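Local atomic coordinates of malonyl CoA:acyl carrier protein malonyltransferase (Streptomyces coelicolor, PDB entry 1NM2), a protein that probably transfers the malonyl group from malonyl-CoA to holo acyl carrier protein, feeding fatty acid biosynthesis. Residues Leu64-Leu75 against Ala272-Gly280; Thr90-Glu101 against Lys226-Asp234. All coordinates share one frame; numbering follows the deposited sequence.

Contact 1 of 2, residues Leu64-Leu75 against Ala272-Gly280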
loop_
_atom_site.group_PDB
_atom_site.type_symbol
_atom_site.label_atom_id
_atom_site.label_comp_id
_atom_site.label_asym_id
_atom_site.label_seq_id
_atom_site.Cartn_x
_atom_site.Cartn_y
_atom_site.Cartn_z
ATOM N N LEU A 64 -9.224 1.187 -0.020
ATOM C CA LEU A 64 -8.100 1.370 0.893
ATOM C C LEU A 64 -7.647 2.824 0.940
ATOM O O LEU A 64 -7.348 3.350 2.012
ATOM C CB LEU A 64 -6.920 0.478 0.475
ATOM C CG LEU A 64 -7.056 -1.004 0.839
ATOM C CD1 LEU A 64 -6.030 -1.835 0.092
ATOM C CD2 LEU A 64 -6.890 -1.153 2.345
ATOM N N VAL A 65 -7.602 3.475 -0.219
ATOM C CA VAL A 65 -7.169 4.870 -0.286
ATOM C C VAL A 65 -8.157 5.792 0.434
ATOM O O VAL A 65 -7.755 6.682 1.188
ATOM C CB VAL A 65 -6.990 5.332 -1.755
ATOM C CG1 VAL A 65 -6.616 6.807 -1.800
ATOM C CG2 VAL A 65 -5.881 4.504 -2.438
ATOM N N ALA A 66 -9.449 5.570 0.212
ATOM C CA ALA A 66 -10.472 6.381 0.863
ATOM C C ALA A 66 -10.394 6.207 2.373
ATOM O O ALA A 66 -10.578 7.164 3.124
ATOM C CB ALA A 66 -11.857 5.987 0.363
ATOM N N ALA A 67 -10.128 4.983 2.819
ATOM C CA ALA A 67 -10.023 4.705 4.251
ATOM C C ALA A 67 -8.839 5.455 4.862
ATOM O O ALA A 67 -8.952 6.027 5.947
ATOM C CB ALA A 67 -9.865 3.200 4.486
ATOM N N GLY A 68 -7.712 5.440 4.157
ATOM C CA GLY A 68 -6.514 6.117 4.629
ATOM C C GLY A 68 -6.674 7.624 4.687
ATOM O O GLY A 68 -6.282 8.269 5.669
ATOM N N ILE A 69 -7.248 8.195 3.635
ATOM C CA ILE A 69 -7.466 9.635 3.590
ATOM C C ILE A 69 -8.460 10.039 4.676
ATOM O O ILE A 69 -8.267 11.042 5.369
ATOM C CB ILE A 69 -8.030 10.081 2.226
ATOM C CG1 ILE A 69 -7.011 9.794 1.118
ATOM C CG2 ILE A 69 -8.363 11.563 2.267
ATOM C CD1 ILE A 69 -7.532 10.031 -0.277
ATOM N N LEU A 70 -9.516 9.245 4.823
ATOM C CA LEU A 70 -10.551 9.519 5.809
ATOM C C LEU A 70 -10.044 9.445 7.250
ATOM O O LEU A 70 -10.327 10.336 8.054
ATOM C CB LEU A 70 -11.725 8.545 5.628
ATOM C CG LEU A 70 -13.025 8.863 6.374
ATOM C CD1 LEU A 70 -13.618 10.172 5.844
ATOM C CD2 LEU A 70 -14.017 7.725 6.182
ATOM N N SER A 71 -9.299 8.392 7.586
ATOM C CA SER A 71 -8.800 8.258 8.950
ATOM C C SER A 71 -7.763 9.332 9.265
ATOM O O SER A 71 -7.730 9.865 10.376
ATOM C CB SER A 71 -8.221 6.857 9.187
ATOM O OG SER A 71 -7.231 6.518 8.235
ATOM N N ALA A 72 -6.926 9.659 8.287
ATOM C CA ALA A 72 -5.916 10.693 8.481
ATOM C C ALA A 72 -6.623 12.025 8.733
ATOM O O ALA A 72 -6.250 12.782 9.631
ATOM C CB ALA A 72 -5.036 10.802 7.259
ATOM N N ALA A 73 -7.647 12.305 7.934
ATOM C CA ALA A 73 -8.402 13.541 8.084
ATOM C C ALA A 73 -8.985 13.616 9.499
ATOM O O ALA A 73 -8.932 14.659 10.141
ATOM C CB ALA A 73 -9.513 13.606 7.042
ATOM N N ALA A 74 -9.533 12.504 9.979
ATOM C CA ALA A 74 -10.105 12.448 11.321
ATOM C C ALA A 74 -9.036 12.678 12.389
ATOM O O ALA A 74 -9.286 13.336 13.398
ATOM C CB ALA A 74 -10.781 11.101 11.548
ATOM N N LEU A 75 -7.847 12.126 12.166
ATOM C CA LEU A 75 -6.745 12.272 13.110
ATOM C C LEU A 75 -6.271 13.720 13.188
ATOM O O LEU A 75 -5.698 14.143 14.195
ATOM C CB LEU A 75 -5.570 11.382 12.697
ATOM C CG LEU A 75 -4.299 11.545 13.535
ATOM C CD1 LEU A 75 -4.589 11.153 14.973
ATOM C CD2 LEU A 75 -3.181 10.693 12.959
ATOM N N ALA A 272 8.553 7.512 15.848
ATOM C CA ALA A 272 7.187 7.017 15.942
ATOM C C ALA A 272 6.574 6.833 14.558
ATOM O O ALA A 272 6.843 7.609 13.642
ATOM C CB ALA A 272 6.337 7.977 16.761
ATOM N N ILE A 273 5.756 5.795 14.420
ATOM C CA ILE A 273 5.071 5.500 13.165
ATOM C C ILE A 273 3.595 5.230 13.423
ATOM O O ILE A 273 3.234 4.423 14.287
ATOM C CB ILE A 273 5.649 4.249 12.460
ATOM C CG1 ILE A 273 7.065 4.528 11.958
ATOM C CG2 ILE A 273 4.748 3.846 11.290
ATOM C CD1 ILE A 273 7.722 3.321 11.296
ATOM N N ILE A 274 2.749 5.923 12.674
ATOM C CA ILE A 274 1.311 5.747 12.771
ATOM C C ILE A 274 0.854 5.239 11.408
ATOM O O ILE A 274 1.159 5.842 10.379
ATOM C CB ILE A 274 0.591 7.080 13.086
ATOM C CG1 ILE A 274 0.928 7.529 14.509
ATOM C CG2 ILE A 274 -0.916 6.911 12.926
ATOM C CD1 ILE A 274 0.324 8.863 14.892
ATOM N N GLU A 275 0.159 4.109 11.402
ATOM C CA GLU A 275 -0.356 3.529 10.169
ATOM C C GLU A 275 -1.849 3.858 10.092
ATOM O O GLU A 275 -2.605 3.547 11.013
ATOM C CB GLU A 275 -0.136 2.013 10.186
ATOM C CG GLU A 275 -0.811 1.247 9.059
ATOM C CD GLU A 275 -0.565 -0.251 9.147
ATOM O OE1 GLU A 275 -0.365 -0.764 10.275
ATOM O OE2 GLU A 275 -0.587 -0.914 8.092
ATOM N N VAL A 276 -2.277 4.498 9.009
ATOM C CA VAL A 276 -3.684 4.858 8.879
ATOM C C VAL A 276 -4.570 3.631 8.688
ATOM O O VAL A 276 -4.078 2.512 8.543
ATOM C CB VAL A 276 -3.913 5.859 7.708
ATOM C CG1 VAL A 276 -3.141 7.146 7.988
ATOM C CG2 VAL A 276 -3.466 5.239 6.371
ATOM N N CYS A 277 -5.879 3.845 8.701
ATOM C CA CYS A 277 -6.835 2.757 8.546
ATOM C C CYS A 277 -6.794 2.168 7.140
ATOM O O CYS A 277 -6.731 2.899 6.152
ATOM C CB CYS A 277 -8.247 3.266 8.852
ATOM S SG CYS A 277 -9.543 2.036 8.635
ATOM N N PRO A 278 -6.837 0.831 7.024
ATOM C CA PRO A 278 -6.919 -0.180 8.084
ATOM C C PRO A 278 -5.519 -0.640 8.493
ATOM O O PRO A 278 -4.843 -1.337 7.739
ATOM C CB PRO A 278 -7.733 -1.285 7.425
ATOM C CG PRO A 278 -7.203 -1.257 6.018
ATOM C CD PRO A 278 -7.100 0.228 5.703
ATOM N N GLY A 279 -5.094 -0.248 9.689
ATOM C CA GLY A 279 -3.763 -0.594 10.152
ATOM C C GLY A 279 -3.555 -1.982 10.719
ATOM O O GLY A 279 -4.501 -2.754 10.894
ATOM N N GLY A 280 -2.294 -2.289 11.013
ATOM C CA GLY A 280 -1.948 -3.583 11.566
ATOM C C GLY A 280 -0.788 -4.249 10.842
ATOM O O GLY A 280 0.184 -4.664 11.472
HETATM O O HOH W 1 -5.592 2.956 3.733
#
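Ser71 OG is gripped from two sides: it accepts from Cys277 N (3.0 Å, N-H...O angle 155°) and donates to Ala67 O one helical turn back (2.9 Å). The first bond ties helix 57-75 to the loop leaving strand 272-275 of the parallel sheet in the alpha/beta hydrolase-like core; the second holds the hydroxyl against its own helix. With OG set between its own backbone N and carbonyl carbon (chi1 54°), the hydroxyl can face both partners. Ala67 O in turn takes Ser71 N on one face of its carbonyl plane and Ser71 OG on the other. The helix comes close to the loop at Gly68, whose CA meets Val276 CG2 at 3.6 Å; a beta carbon there would press tightly on that methyl. Farther along, Ala72 CB touches Val276 CG1 and Leu75 CD2 reaches Ile274 CD1, while Phe107 of helix 100-107 packs on both Ala72 and Val276. Toward the start of the helical segment a water bridges the two segments, donating to Cys277 O (2.7 Å) and, at a rather short 2.5 Å, to Leu64 O. The peptide between Cys277 and Pro278 is cis, and the side chains of Leu64 and Pro278 cross at about a right angle, Leu64 CD2 3.6 Å from Pro278 CD. At the far end of the loop Glu275 OE1 receives Gly280 N at 2.6 Å from above the carboxylate plane.

Contact 2 of 2, residues Thr90-Glu101 against Lys226-Asp234. With ACY (acetic acid), chain D.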
loop_
_atom_site.group_PDB
_atom_site.type_symbol
_atom_site.label_atom_id
_atom_site.label_comp_id
_atom_site.label_asym_id
_atom_site.label_seq_id
_atom_site.Cartn_x
_atom_site.Cartn_y
_atom_site.Cartn_z
ATOM N N THR A 90 1.512 18.009 10.983
ATOM C CA THR A 90 2.295 17.686 9.802
ATOM C C THR A 90 3.356 16.662 10.190
ATOM O O THR A 90 4.205 16.931 11.036
ATOM C CB THR A 90 2.987 18.949 9.240
ATOM O OG1 THR A 90 1.992 19.905 8.859
ATOM C CG2 THR A 90 3.842 18.603 8.027
ATOM N N PRO A 91 3.313 15.465 9.585
ATOM C CA PRO A 91 4.301 14.430 9.905
ATOM C C PRO A 91 5.684 14.750 9.345
ATOM O O PRO A 91 5.817 15.597 8.460
ATOM C CB PRO A 91 3.698 13.179 9.272
ATOM C CG PRO A 91 3.021 13.728 8.062
ATOM C CD PRO A 91 2.333 14.969 8.602
ATOM N N GLY A 92 6.705 14.070 9.865
ATOM C CA GLY A 92 8.062 14.284 9.389
ATOM C C GLY A 92 8.260 13.682 8.007
ATOM O O GLY A 92 9.049 14.183 7.204
ATOM N N ALA A 93 7.541 12.598 7.723
ATOM C CA ALA A 93 7.632 11.936 6.426
ATOM C C ALA A 93 6.441 11.012 6.220
ATOM O O ALA A 93 5.773 10.630 7.181
ATOM C CB ALA A 93 8.924 11.145 6.333
ATOM N N VAL A 94 6.179 10.656 4.963
ATOM C CA VAL A 94 5.071 9.763 4.638
ATOM C C VAL A 94 5.493 8.685 3.651
ATOM O O VAL A 94 6.453 8.852 2.899
ATOM C CB VAL A 94 3.882 10.529 4.025
ATOM C CG1 VAL A 94 3.360 11.551 5.024
ATOM C CG2 VAL A 94 4.302 11.192 2.708
ATOM N N ALA A 95 4.773 7.570 3.662
ATOM C CA ALA A 95 5.055 6.469 2.747
ATOM C C ALA A 95 3.907 5.466 2.827
ATOM O O ALA A 95 3.048 5.560 3.710
ATOM C CB ALA A 95 6.381 5.802 3.109
ATOM N N GLY A 96 3.878 4.522 1.896
ATOM C CA GLY A 96 2.815 3.536 1.902
ATOM C C GLY A 96 3.213 2.300 1.128
ATOM O O GLY A 96 4.153 2.339 0.339
ATOM N N HIS A 97 2.491 1.204 1.348
ATOM C CA HIS A 97 2.796 -0.049 0.671
ATOM C C HIS A 97 1.951 -0.229 -0.592
ATOM O O HIS A 97 0.751 -0.464 -0.515
ATOM C CB HIS A 97 2.574 -1.222 1.635
ATOM C CG HIS A 97 3.310 -2.467 1.247
ATOM N ND1 HIS A 97 2.925 -3.263 0.190
ATOM C CD2 HIS A 97 4.430 -3.031 1.757
ATOM C CE1 HIS A 97 3.778 -4.266 0.066
ATOM N NE2 HIS A 97 4.701 -4.148 1.004
ATOM N N SER A 98 2.603 -0.109 -1.746
ATOM C CA SER A 98 1.957 -0.247 -3.051
ATOM C C SER A 98 0.813 0.757 -3.229
ATOM O O SER A 98 1.058 1.919 -3.545
ATOM C CB SER A 98 1.444 -1.677 -3.242
ATOM O OG SER A 98 1.166 -1.919 -4.613
ATOM N N VAL A 99 -0.429 0.322 -3.037
ATOM C CA VAL A 99 -1.562 1.240 -3.179
ATOM C C VAL A 99 -1.439 2.348 -2.132
ATOM O O VAL A 99 -1.891 3.477 -2.344
ATOM C CB VAL A 99 -2.934 0.536 -2.971
ATOM C CG1 VAL A 99 -3.051 -0.663 -3.881
ATOM C CG2 VAL A 99 -3.100 0.128 -1.523
ATOM N N GLY A 100 -0.822 2.014 -1.004
ATOM C CA GLY A 100 -0.646 2.989 0.060
ATOM C C GLY A 100 0.202 4.173 -0.373
ATOM O O GLY A 100 0.203 5.215 0.287
ATOM N N GLU A 101 0.930 4.019 -1.477
ATOM C CA GLU A 101 1.772 5.103 -1.988
ATOM C C GLU A 101 0.919 6.237 -2.535
ATOM O O GLU A 101 1.321 7.402 -2.500
ATOM C CB GLU A 101 2.690 4.615 -3.111
ATOM C CG GLU A 101 3.758 3.631 -2.685
ATOM C CD GLU A 101 5.031 3.804 -3.496
ATOM O OE1 GLU A 101 6.012 4.344 -2.939
ATOM O OE2 GLU A 101 5.044 3.418 -4.687
ATOM N N LYS A 226 5.032 18.414 0.047
ATOM C CA LYS A 226 5.261 19.405 1.100
ATOM C C LYS A 226 5.871 18.732 2.325
ATOM O O LYS A 226 6.337 19.397 3.251
ATOM C CB LYS A 226 3.941 20.077 1.485
ATOM C CG LYS A 226 3.250 20.777 0.329
ATOM C CD LYS A 226 1.883 21.312 0.741
ATOM C CE LYS A 226 1.140 21.909 -0.452
ATOM N NZ LYS A 226 -0.228 22.403 -0.086
ATOM N N VAL A 227 5.844 17.404 2.319
ATOM C CA VAL A 227 6.393 16.598 3.398
ATOM C C VAL A 227 7.269 15.545 2.725
ATOM O O VAL A 227 6.983 15.131 1.598
ATOM C CB VAL A 227 5.276 15.887 4.189
ATOM C CG1 VAL A 227 5.864 15.176 5.392
ATOM C CG2 VAL A 227 4.214 16.894 4.619
ATOM N N THR A 228 8.330 15.120 3.402
ATOM C CA THR A 228 9.230 14.116 2.845
ATOM C C THR A 228 8.439 12.888 2.391
ATOM O O THR A 228 7.708 12.286 3.176
ATOM C CB THR A 228 10.282 13.690 3.881
ATOM O OG1 THR A 228 11.012 14.844 4.320
ATOM C CG2 THR A 228 11.252 12.687 3.268
ATOM N N TYR A 229 8.590 12.531 1.120
ATOM C CA TYR A 229 7.885 11.390 0.539
ATOM C C TYR A 229 8.871 10.261 0.214
ATOM O O TYR A 229 9.747 10.423 -0.635
ATOM C CB TYR A 229 7.163 11.837 -0.737
ATOM C CG TYR A 229 6.349 10.751 -1.403
ATOM C CD1 TYR A 229 5.000 10.579 -1.102
ATOM C CD2 TYR A 229 6.942 9.872 -2.311
ATOM C CE1 TYR A 229 4.257 9.555 -1.691
ATOM C CE2 TYR A 229 6.214 8.847 -2.897
ATOM C CZ TYR A 229 4.875 8.694 -2.584
ATOM O OH TYR A 229 4.164 7.664 -3.151
ATOM N N VAL A 230 8.719 9.122 0.885
ATOM C CA VAL A 230 9.600 7.970 0.679
ATOM C C VAL A 230 8.963 6.992 -0.303
ATOM O O VAL A 230 7.838 6.533 -0.088
ATOM C CB VAL A 230 9.878 7.246 2.018
ATOM C CG1 VAL A 230 10.827 6.072 1.799
ATOM C CG2 VAL A 230 10.482 8.225 3.016
ATOM N N SER A 231 9.700 6.655 -1.361
ATOM C CA SER A 231 9.211 5.772 -2.424
ATOM C C SER A 231 9.552 4.277 -2.369
ATOM O O SER A 231 10.676 3.886 -2.037
ATOM C CB SER A 231 9.659 6.344 -3.779
ATOM O OG SER A 231 9.461 5.427 -4.843
ATOM N N ASN A 232 8.563 3.456 -2.736
ATOM C CA ASN A 232 8.671 1.992 -2.771
ATOM C C ASN A 232 9.730 1.454 -3.727
ATOM O O ASN A 232 10.271 0.371 -3.520
ATOM C CB ASN A 232 7.342 1.368 -3.203
ATOM C CG ASN A 232 6.324 1.311 -2.096
ATOM O OD1 ASN A 232 5.230 0.796 -2.291
ATOM N ND2 ASN A 232 6.674 1.837 -0.926
ATOM N N LYS A 233 9.984 2.190 -4.801
ATOM C CA LYS A 233 10.948 1.762 -5.810
ATOM C C LYS A 233 12.332 1.447 -5.261
ATOM O O LYS A 233 12.895 0.389 -5.535
ATOM C CB LYS A 233 11.073 2.840 -6.897
ATOM C CG LYS A 233 12.273 2.686 -7.827
ATOM C CD LYS A 233 11.861 2.209 -9.203
ATOM C CE LYS A 233 12.969 2.436 -10.230
ATOM N NZ LYS A 233 14.233 1.741 -9.870
ATOM N N ASP A 234 12.871 2.370 -4.480
ATOM C CA ASP A 234 14.213 2.224 -3.950
ATOM C C ASP A 234 14.366 2.814 -2.548
ATOM O O ASP A 234 15.481 3.017 -2.078
ATOM C CB ASP A 234 15.171 2.926 -4.902
ATOM C CG ASP A 234 14.758 4.360 -5.171
ATOM O OD1 ASP A 234 15.304 4.973 -6.107
ATOM O OD2 ASP A 234 13.880 4.876 -4.441
HETATM C C ACY D . -0.919 -4.109 -5.271
HETATM O O ACY D . -2.165 -4.448 -5.112
HETATM O OXT ACY D . -0.469 -3.103 -5.917
HETATM C CH3 ACY D . 0.061 -5.046 -4.585
HETATM O O HOH W 2 9.317 16.750 6.082
HETATM O O HOH W 3 5.995 4.609 -0.063
HETATM O O HOH W 4 7.089 4.900 -5.865
#
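The Glu101 carboxylate lies flat on the Asn232 side-chain amide, their planes 3° apart and Glu101 CD 3.1 Å from Asn232 CG; the edge of the Tyr229 ring meets Glu101 O, which accepts from Tyr229 OH (2.9 Å). The asparagine lies beside a turn that fits a nucleophile elbow, Gly96-His97-Ser98-Val99-Gly100, between strand 93-96 and helix 100-107. Asn232 CG stands anti to its carbonyl carbon (chi1 -79°), which carries the amide over the carboxylate. Asn232 OD1 takes Ser98 N in its carbonyl plane (2.8 Å). Asn232 ND2 gives to Gly96 O (2.9 Å). Glu101 OE1 accepts Asn232 N at 2.7 Å from above the carboxylate plane. An alanine at Asn232 would probably leave Ser98 N and Gly96 O without these mates and uncover the stacked face of Glu101. Upstream, strand 93-96 pairs in parallel with the short, weakly bonded strand 228-229 through Val94 N to Thr228 O; Val94 CG2 packs obliquely on the Tyr229 ring. The Ser98 hydroxyl is hydrogen-bonded to His202 NE2 and Arg123 NH2, the former consistent with a nucleophile. An acetate, probably the malonyl mimic, lies beside it. Just past the paired strands, Val230 N donates almost straight to Val94 O at 3.0 Å.

Both contacts belong to the same parallel sheet, in which strand 3-7 separates strand 93-96 of contact 2 from strand 272-275 of contact 1. Their centres lie about 13 Å apart, yet they touch directly: Leu64 CD1 of contact 1 packs on Val99 CG2 of contact 2 at 3.9 Å, and Val65 CG2 approaches Val99 O at 4.1 Å. Helix 57-75, held to the loop after strand 272-275 in contact 1, thus also packs against the strand-helix turn of contact 2. That turn carries Ser98, beside which the acetate sits, hydrogen-bonded to Arg123 too. Contact 1 thus reaches the active site indirectly, by packing Leu64 and Val65 on Val99 next to Ser98, whereas contact 2 contains Ser98 itself.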